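Long-range contact in SusD homolog (Bacteroides thetaiotaomicron VPI-5482, PDB 3IV0), which is a SusD-family protein of the outer membrane that probably binds sugars at the cell surface for uptake: residues E236-N241 against F365-A370. Sequence-based numbering, arbitrary orientation.
Sequences EELERN and FRYAGA
Tyr-367, in the first turn of helix 367-381, reaches toward the C-terminal end of helix 224-238. Its CB leaves the backbone with CG anti to the backbone N (chi1 -172°), which aims the ring toward Leu-238 and Glu-239. Along one edge of the ring, CD1 and then CE1 pass Leu-238, whose CD2 lies 3.9 Å from CE1 and near the ring plane. Leu-238 CD2 also packs against Ala-370 CB at 3.7 Å, about one helical turn on from the tyrosine. Both helices belong to the largely helical SusD fold, whose helices recall tetratricopeptide repeats, and the contact ties the start of one to the type I turn from Leu-238 to Asn-241 at the C-terminal side of the other. The glutamate chain, bent at chi2 (-57°), brings Glu-239 OE2 to the ring edge, 3.3 Å from Tyr-367 CZ, with carboxylate and ring planes 26° apart. At the tip, Tyr-367 OH donates a short 2.5 Å hydrogen bond to the syn lone pair of Glu-239 OE2. Arg-394 pairs with Glu-239 OE1 and also bonds the phenol oxygen, so its positive charge probably helps keep the carboxylate ionised. A phenylalanine here removes the hydroxyl, and Glu-239, Arg-394 and a bound water would probably lose the shared partner that helps fix their positions. That water donates to Tyr-367 OH and accepts from Asn-241 ND2, which also bonds Leu-238 O at 2.8 Å.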
loop_
_atom_site.group_PDB
_atom_site.type_symbol
_atom_site.label_atom_id
_atom_site.label_comp_id
_atom_site.label_asym_id
_atom_site.label_seq_id
_atom_site.Cartn_x
_atom_site.Cartn_y
_atom_site.Cartn_z
ATOM N N GLU A 236 6.227 -14.081 -13.774
ATOM C CA GLU A 236 6.994 -15.271 -14.089
ATOM C C GLU A 236 8.225 -15.334 -13.204
ATOM O O GLU A 236 8.575 -16.392 -12.690
ATOM C CB GLU A 236 7.367 -15.264 -15.580
ATOM C CG GLU A 236 6.176 -15.544 -16.475
ATOM C CD GLU A 236 6.393 -15.269 -17.960
ATOM O OE1 GLU A 236 7.430 -14.708 -18.345
ATOM O OE2 GLU A 236 5.471 -15.591 -18.736
ATOM N N GLU A 237 8.869 -14.200 -12.971
ATOM C CA GLU A 237 10.010 -14.152 -12.066
ATOM C C GLU A 237 9.604 -14.399 -10.613
ATOM O O GLU A 237 10.277 -15.155 -9.902
ATOM C CB GLU A 237 10.749 -12.820 -12.193
ATOM C CG GLU A 237 11.937 -12.651 -11.238
ATOM C CD GLU A 237 13.048 -13.631 -11.478
ATOM O OE1 GLU A 237 13.141 -14.210 -12.577
ATOM O OE2 GLU A 237 13.852 -13.830 -10.558
ATOM N N LEU A 238 8.504 -13.788 -10.173
ATOM C CA LEU A 238 7.994 -14.034 -8.829
ATOM C C LEU A 238 7.844 -15.526 -8.570
ATOM O O LEU A 238 8.160 -16.022 -7.483
ATOM C CB LEU A 238 6.655 -13.348 -8.667
ATOM C CG LEU A 238 5.978 -13.536 -7.316
ATOM C CD1 LEU A 238 6.803 -12.893 -6.234
ATOM C CD2 LEU A 238 4.546 -12.987 -7.377
ATOM N N GLU A 239 7.367 -16.253 -9.567
ATOM C CA GLU A 239 7.075 -17.667 -9.408
ATOM C C GLU A 239 8.311 -18.549 -9.502
ATOM O O GLU A 239 8.198 -19.777 -9.435
ATOM C CB GLU A 239 6.015 -18.085 -10.414
ATOM C CG GLU A 239 4.642 -17.525 -10.053
ATOM C CD GLU A 239 4.228 -17.947 -8.659
ATOM O OE1 GLU A 239 3.673 -19.057 -8.499
ATOM O OE2 GLU A 239 4.503 -17.196 -7.707
ATOM N N ARG A 240 9.479 -17.948 -9.604
ATOM C CA ARG A 240 10.760 -18.666 -9.456
ATOM C C ARG A 240 11.294 -18.622 -8.012
ATOM O O ARG A 240 12.439 -19.009 -7.718
ATOM C CB ARG A 240 11.802 -18.073 -10.414
ATOM C CG ARG A 240 11.423 -18.253 -11.870
ATOM C CD ARG A 240 12.431 -17.684 -12.854
ATOM N NE ARG A 240 11.862 -17.836 -14.185
ATOM C CZ ARG A 240 11.495 -16.851 -14.995
ATOM N NH1 ARG A 240 11.714 -15.563 -14.712
ATOM N NH2 ARG A 240 10.957 -17.177 -16.156
ATOM N N ASN A 241 10.460 -18.195 -7.081
ATOM C CA ASN A 241 10.893 -18.049 -5.688
ATOM C C ASN A 241 11.157 -19.379 -4.954
ATOM O O ASN A 241 11.660 -19.376 -3.833
ATOM C CB ASN A 241 9.865 -17.217 -4.908
ATOM C CG ASN A 241 8.606 -17.977 -4.587
ATOM O OD1 ASN A 241 8.601 -18.764 -3.623
ATOM N ND2 ASN A 241 7.512 -17.736 -5.312
ATOM N N PHE A 365 2.688 -5.018 0.601
ATOM C CA PHE A 365 2.541 -5.923 -0.524
ATOM C C PHE A 365 2.579 -7.319 0.034
ATOM O O PHE A 365 3.458 -7.660 0.843
ATOM C CB PHE A 365 3.684 -5.770 -1.523
ATOM C CG PHE A 365 3.827 -4.387 -2.122
ATOM C CD1 PHE A 365 2.741 -3.696 -2.670
ATOM C CD2 PHE A 365 5.105 -3.799 -2.202
ATOM C CE1 PHE A 365 2.904 -2.462 -3.228
ATOM C CE2 PHE A 365 5.252 -2.536 -2.785
ATOM C CZ PHE A 365 4.142 -1.873 -3.266
ATOM N N ARG A 366 1.670 -8.181 -0.405
ATOM C CA ARG A 366 1.791 -9.588 -0.041
ATOM C C ARG A 366 1.478 -10.511 -1.210
ATOM O O ARG A 366 1.015 -10.071 -2.281
ATOM C CB ARG A 366 0.982 -9.957 1.180
ATOM C CG ARG A 366 -0.485 -9.822 1.012
ATOM C CD ARG A 366 -1.201 -10.304 2.292
ATOM N NE ARG A 366 -2.608 -9.913 2.286
ATOM C CZ ARG A 366 -3.624 -10.736 2.021
ATOM N NH1 ARG A 366 -3.446 -11.995 1.701
ATOM N NH2 ARG A 366 -4.851 -10.268 2.082
ATOM N N TYR A 367 1.783 -11.788 -1.049
ATOM C CA TYR A 367 1.824 -12.714 -2.170
ATOM C C TYR A 367 0.464 -12.881 -2.835
ATOM O O TYR A 367 0.400 -12.947 -4.055
ATOM C CB TYR A 367 2.428 -14.017 -1.690
ATOM C CG TYR A 367 2.741 -15.052 -2.739
ATOM C CD1 TYR A 367 3.464 -14.762 -3.895
ATOM C CD2 TYR A 367 2.389 -16.371 -2.523
ATOM C CE1 TYR A 367 3.749 -15.764 -4.825
ATOM C CE2 TYR A 367 2.723 -17.379 -3.417
ATOM C CZ TYR A 367 3.357 -17.057 -4.565
ATOM O OH TYR A 367 3.675 -18.058 -5.456
ATOM N N ALA A 368 -0.641 -12.891 -2.091
ATOM C CA ALA A 368 -1.945 -13.021 -2.735
ATOM C C ALA A 368 -2.195 -11.840 -3.646
ATOM O O ALA A 368 -2.760 -11.992 -4.738
ATOM C CB ALA A 368 -3.097 -13.114 -1.693
ATOM N N GLY A 369 -1.841 -10.642 -3.182
ATOM C CA GLY A 369 -1.976 -9.441 -4.015
ATOM C C GLY A 369 -1.199 -9.543 -5.304
ATOM O O GLY A 369 -1.725 -9.220 -6.381
ATOM N N ALA A 370 0.058 -9.951 -5.218
ATOM C CA ALA A 370 0.918 -10.050 -6.377
ATOM C C ALA A 370 0.425 -11.090 -7.371
ATOM O O ALA A 370 0.437 -10.830 -8.562
ATOM C CB ALA A 370 2.341 -10.345 -5.944
HETATM O O HOH W 1 5.596 -19.613 -4.260
#